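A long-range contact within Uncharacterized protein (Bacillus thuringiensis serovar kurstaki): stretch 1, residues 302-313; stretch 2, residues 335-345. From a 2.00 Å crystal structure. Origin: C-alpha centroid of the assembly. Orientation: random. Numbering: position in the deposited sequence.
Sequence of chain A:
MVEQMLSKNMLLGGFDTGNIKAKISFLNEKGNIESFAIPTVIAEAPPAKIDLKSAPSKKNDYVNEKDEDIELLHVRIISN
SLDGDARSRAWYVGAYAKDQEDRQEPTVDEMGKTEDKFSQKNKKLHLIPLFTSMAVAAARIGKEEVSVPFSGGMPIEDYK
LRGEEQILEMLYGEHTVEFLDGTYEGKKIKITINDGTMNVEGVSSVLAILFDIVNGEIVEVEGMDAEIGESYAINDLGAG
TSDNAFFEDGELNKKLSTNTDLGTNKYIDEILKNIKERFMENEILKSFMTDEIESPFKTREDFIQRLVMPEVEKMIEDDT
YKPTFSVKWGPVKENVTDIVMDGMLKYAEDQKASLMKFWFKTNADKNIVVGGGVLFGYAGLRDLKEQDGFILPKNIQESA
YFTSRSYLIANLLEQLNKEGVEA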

# COMPACT_ATOMS: atom_id res chain seq x y z
N ASP A 302 -10.77 11.51 -5.25
CA ASP A 302 -12.22 11.55 -5.12
C ASP A 302 -12.94 10.93 -6.35
O ASP A 302 -13.85 10.09 -6.24
CB ASP A 302 -12.63 13.01 -4.93
CG ASP A 302 -14.03 13.16 -4.42
OD1 ASP A 302 -14.44 12.34 -3.58
OD2 ASP A 302 -14.73 14.11 -4.88
N PHE A 303 -12.52 11.36 -7.53
CA PHE A 303 -13.04 10.80 -8.77
C PHE A 303 -12.73 9.28 -8.89
O PHE A 303 -13.60 8.50 -9.27
CB PHE A 303 -12.46 11.61 -9.95
CG PHE A 303 -12.52 10.91 -11.27
CD1 PHE A 303 -13.63 11.05 -12.09
CD2 PHE A 303 -11.45 10.14 -11.72
CE1 PHE A 303 -13.68 10.41 -13.33
CE2 PHE A 303 -11.49 9.50 -12.97
CZ PHE A 303 -12.61 9.64 -13.76
N ILE A 304 -11.50 8.86 -8.55
CA ILE A 304 -11.19 7.44 -8.57
C ILE A 304 -12.07 6.65 -7.59
O ILE A 304 -12.71 5.66 -7.96
CB ILE A 304 -9.69 7.16 -8.26
CG1 ILE A 304 -8.80 7.69 -9.38
CG2 ILE A 304 -9.43 5.66 -8.09
CD1 ILE A 304 -8.85 6.88 -10.64
N GLN A 305 -12.12 7.10 -6.33
CA GLN A 305 -12.82 6.32 -5.30
C GLN A 305 -14.33 6.29 -5.50
O GLN A 305 -14.95 5.24 -5.34
CB GLN A 305 -12.51 6.87 -3.90
CG GLN A 305 -11.03 6.76 -3.49
CD GLN A 305 -10.45 5.36 -3.70
OE1 GLN A 305 -9.43 5.19 -4.39
NE2 GLN A 305 -11.09 4.36 -3.10
N ARG A 306 -14.94 7.43 -5.84
CA ARG A 306 -16.41 7.51 -5.93
C ARG A 306 -16.98 7.05 -7.27
O ARG A 306 -17.99 6.33 -7.31
CB ARG A 306 -16.89 8.94 -5.64
CG ARG A 306 -17.08 9.25 -4.17
CD ARG A 306 -17.03 10.74 -3.93
NE ARG A 306 -18.16 11.41 -4.55
CZ ARG A 306 -18.08 12.55 -5.22
NH1 ARG A 306 -16.91 13.16 -5.36
NH2 ARG A 306 -19.17 13.08 -5.75
N LEU A 307 -16.37 7.48 -8.37
CA LEU A 307 -16.91 7.18 -9.69
C LEU A 307 -16.32 5.92 -10.31
O LEU A 307 -17.08 5.03 -10.74
CB LEU A 307 -16.68 8.36 -10.65
CG LEU A 307 -17.32 8.21 -12.04
CD1 LEU A 307 -18.84 8.07 -11.93
CD2 LEU A 307 -16.98 9.37 -12.96
N VAL A 308 -14.99 5.82 -10.37
CA VAL A 308 -14.35 4.77 -11.17
C VAL A 308 -14.34 3.39 -10.52
O VAL A 308 -14.72 2.41 -11.16
CB VAL A 308 -12.90 5.16 -11.52
CG1 VAL A 308 -12.10 3.94 -12.05
CG2 VAL A 308 -12.88 6.32 -12.51
N MET A 309 -13.91 3.33 -9.26
CA MET A 309 -13.65 2.05 -8.59
C MET A 309 -14.86 1.12 -8.51
O MET A 309 -14.71 -0.07 -8.75
CB MET A 309 -13.08 2.27 -7.17
CG MET A 309 -11.56 2.39 -7.10
SD MET A 309 -10.67 1.12 -8.06
CE MET A 309 -9.78 2.19 -9.17
N PRO A 310 -16.06 1.64 -8.15
CA PRO A 310 -17.20 0.72 -8.13
C PRO A 310 -17.44 0.03 -9.47
O PRO A 310 -17.71 -1.17 -9.50
CB PRO A 310 -18.38 1.63 -7.76
CG PRO A 310 -17.75 2.71 -6.93
CD PRO A 310 -16.43 2.97 -7.61
N GLU A 311 -17.31 0.76 -10.57
CA GLU A 311 -17.52 0.15 -11.88
C GLU A 311 -16.42 -0.86 -12.26
O GLU A 311 -16.72 -1.98 -12.71
CB GLU A 311 -17.65 1.24 -12.94
CG GLU A 311 -18.97 2.01 -12.88
CD GLU A 311 -20.22 1.11 -13.00
OE1 GLU A 311 -20.42 0.43 -14.04
OE2 GLU A 311 -21.03 1.11 -12.05
N VAL A 312 -15.16 -0.49 -12.07
CA VAL A 312 -14.05 -1.40 -12.37
C VAL A 312 -14.15 -2.72 -11.57
O VAL A 312 -13.82 -3.78 -12.08
CB VAL A 312 -12.67 -0.70 -12.10
CG1 VAL A 312 -11.50 -1.68 -12.25
CG2 VAL A 312 -12.48 0.47 -13.05
N GLU A 313 -14.62 -2.64 -10.33
CA GLU A 313 -14.79 -3.86 -9.53
C GLU A 313 -15.75 -4.81 -10.21
O GLU A 313 -15.51 -6.01 -10.28
CB GLU A 313 -15.32 -3.52 -8.12
CG GLU A 313 -14.30 -2.91 -7.19
CD GLU A 313 -14.87 -2.67 -5.80
OE1 GLU A 313 -15.96 -3.19 -5.50
OE2 GLU A 313 -14.22 -1.95 -5.00
N ASN A 335 -24.94 11.00 -17.40
CA ASN A 335 -24.21 9.84 -17.90
C ASN A 335 -22.97 10.31 -18.64
O ASN A 335 -23.06 10.95 -19.70
CB ASN A 335 -25.10 8.98 -18.80
CG ASN A 335 -24.48 7.63 -19.14
OD1 ASN A 335 -23.27 7.44 -18.98
ND2 ASN A 335 -25.30 6.70 -19.61
N VAL A 336 -21.80 10.00 -18.09
CA VAL A 336 -20.54 10.47 -18.67
C VAL A 336 -19.65 9.30 -19.07
O VAL A 336 -18.43 9.44 -19.15
CB VAL A 336 -19.79 11.40 -17.68
CG1 VAL A 336 -20.65 12.59 -17.34
CG2 VAL A 336 -19.40 10.64 -16.41
N THR A 337 -20.28 8.16 -19.32
CA THR A 337 -19.58 6.92 -19.67
C THR A 337 -18.61 7.13 -20.85
O THR A 337 -17.44 6.72 -20.79
CB THR A 337 -20.60 5.80 -20.02
OG1 THR A 337 -21.42 5.54 -18.88
CG2 THR A 337 -19.89 4.52 -20.43
N ASP A 338 -19.10 7.80 -21.90
CA ASP A 338 -18.25 8.14 -23.06
C ASP A 338 -17.01 8.95 -22.69
O ASP A 338 -15.93 8.71 -23.21
CB ASP A 338 -19.06 8.90 -24.12
CG ASP A 338 -19.49 10.30 -23.66
OD1 ASP A 338 -19.10 11.29 -24.31
OD2 ASP A 338 -20.23 10.40 -22.64
N ILE A 339 -17.18 9.95 -21.83
CA ILE A 339 -16.05 10.79 -21.44
C ILE A 339 -14.99 10.03 -20.64
O ILE A 339 -13.79 10.15 -20.89
CB ILE A 339 -16.56 11.99 -20.62
CG1 ILE A 339 -17.41 12.89 -21.51
CG2 ILE A 339 -15.41 12.75 -19.98
CD1 ILE A 339 -18.22 13.92 -20.74
N VAL A 340 -15.45 9.22 -19.69
CA VAL A 340 -14.54 8.47 -18.83
C VAL A 340 -13.87 7.36 -19.65
O VAL A 340 -12.65 7.23 -19.63
CB VAL A 340 -15.26 7.86 -17.60
CG1 VAL A 340 -14.34 6.88 -16.82
CG2 VAL A 340 -15.79 8.97 -16.69
N MET A 341 -14.66 6.57 -20.38
CA MET A 341 -14.10 5.47 -21.20
C MET A 341 -13.08 5.99 -22.22
O MET A 341 -12.06 5.32 -22.47
CB MET A 341 -15.23 4.68 -21.91
CG MET A 341 -14.79 3.38 -22.55
SD MET A 341 -13.94 2.20 -21.46
CE MET A 341 -14.94 2.24 -20.04
N ASP A 342 -13.31 7.18 -22.78
CA ASP A 342 -12.35 7.81 -23.71
C ASP A 342 -10.97 8.03 -23.10
O ASP A 342 -9.93 7.74 -23.72
CB ASP A 342 -12.86 9.17 -24.20
CG ASP A 342 -13.89 9.06 -25.31
OD1 ASP A 342 -14.07 7.94 -25.86
OD2 ASP A 342 -14.52 10.09 -25.64
N GLY A 343 -10.95 8.58 -21.90
CA GLY A 343 -9.71 8.82 -21.18
C GLY A 343 -9.08 7.51 -20.73
O GLY A 343 -7.86 7.37 -20.81
N MET A 344 -9.89 6.57 -20.25
CA MET A 344 -9.38 5.24 -19.87
C MET A 344 -8.67 4.53 -21.05
O MET A 344 -7.62 3.93 -20.89
CB MET A 344 -10.50 4.35 -19.35
CG MET A 344 -11.06 4.69 -17.99
SD MET A 344 -12.47 3.63 -17.60
CE MET A 344 -12.56 3.90 -15.83
N LEU A 345 -9.27 4.57 -22.24
CA LEU A 345 -8.73 3.79 -23.35
C LEU A 345 -7.56 4.51 -24.00
O LEU A 345 -6.64 3.87 -24.51
CB LEU A 345 -9.83 3.49 -24.37
CG LEU A 345 -10.95 2.63 -23.82
CD1 LEU A 345 -12.06 2.47 -24.86
CD2 LEU A 345 -10.41 1.28 -23.41

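Stretch 1 is helical throughout, part of a helix that extends beyond it in both directions, while stretch 2 enters its helix at Thr-337, with Val-336 in the N-cap position. The two axes cross almost at right angles, at -87°, and come no closer than 12.3 Å. Even the nearest CA atoms, those of Val-308 and Val-340, are 8.5 Å apart, so the backbones never touch and side chains must span the gap.

The first helix is not regular. A wider pi-type turn runs from Phe-303 to Val-308: the N of Val-308 donates to the O of Phe-303 at 3.2 Å and only weakly to the O of Ile-304 at 3.3 Å, while the N of Met-309 bonds to that same Ile-304 O at 2.9 Å. Pro-310 follows, and because its ring nitrogen carries no hydrogen, it cannot donate to the preceding turn; the helix is kinked there. The second helix is plainer, with bonds such as Val-340 N to Val-336 O at 3.0 Å and Met-344 N to Val-340 O at 2.9 Å. Before it, Asn-335 OD1 accepts from Thr-337 N at 3.1 Å and Thr-337 OG1 at 2.7 Å, tying Asn-335 to the first residue of the helix.

The contact itself is small, burying 185 Å² over both sides, and wholly apolar; no hydrogen bond or salt bridge crosses it. Val-340 points toward the first helix and meets two residues one turn apart, Phe-303 and Leu-307. Its CG2 lies 3.9 Å from Leu-307 CD2 and 4.2 Å from Phe-303 CE1, approaching the aromatic ring at its edge, near the ring plane. A compact, branched valine fits here, offering a methyl group to both larger neighbours. These are buried apolar side chains pointing toward the second helix, the flat ring of Phe-303 and the branched end of Leu-307 reaching across the gap between the backbones. Leu-307 also reaches Val-336, with CD2 4.4 Å from Val-336 CG2, so one of its two terminal methyls, CD2, serves two valines one helical turn apart.

Further along, Met-344 extends a long, unbranched chain, with chi2 and chi3 both t, and its CE comes within 3.8 Å of Val-308 CG1 and 4.4 Å of Val-312 CG2. That reach suits a place where the backbones stand well apart, and the methyl rests against the short valines, whose CA-to-CB bonds point sideways.

Some charged groups find partners away from this apolar patch. Asp-302 OD2 forms a salt bridge with Arg-306 NH1 at 2.4 Å, one turn along the same helix, and buried Glu-311 makes its hydrogen bonds outside the two stretches.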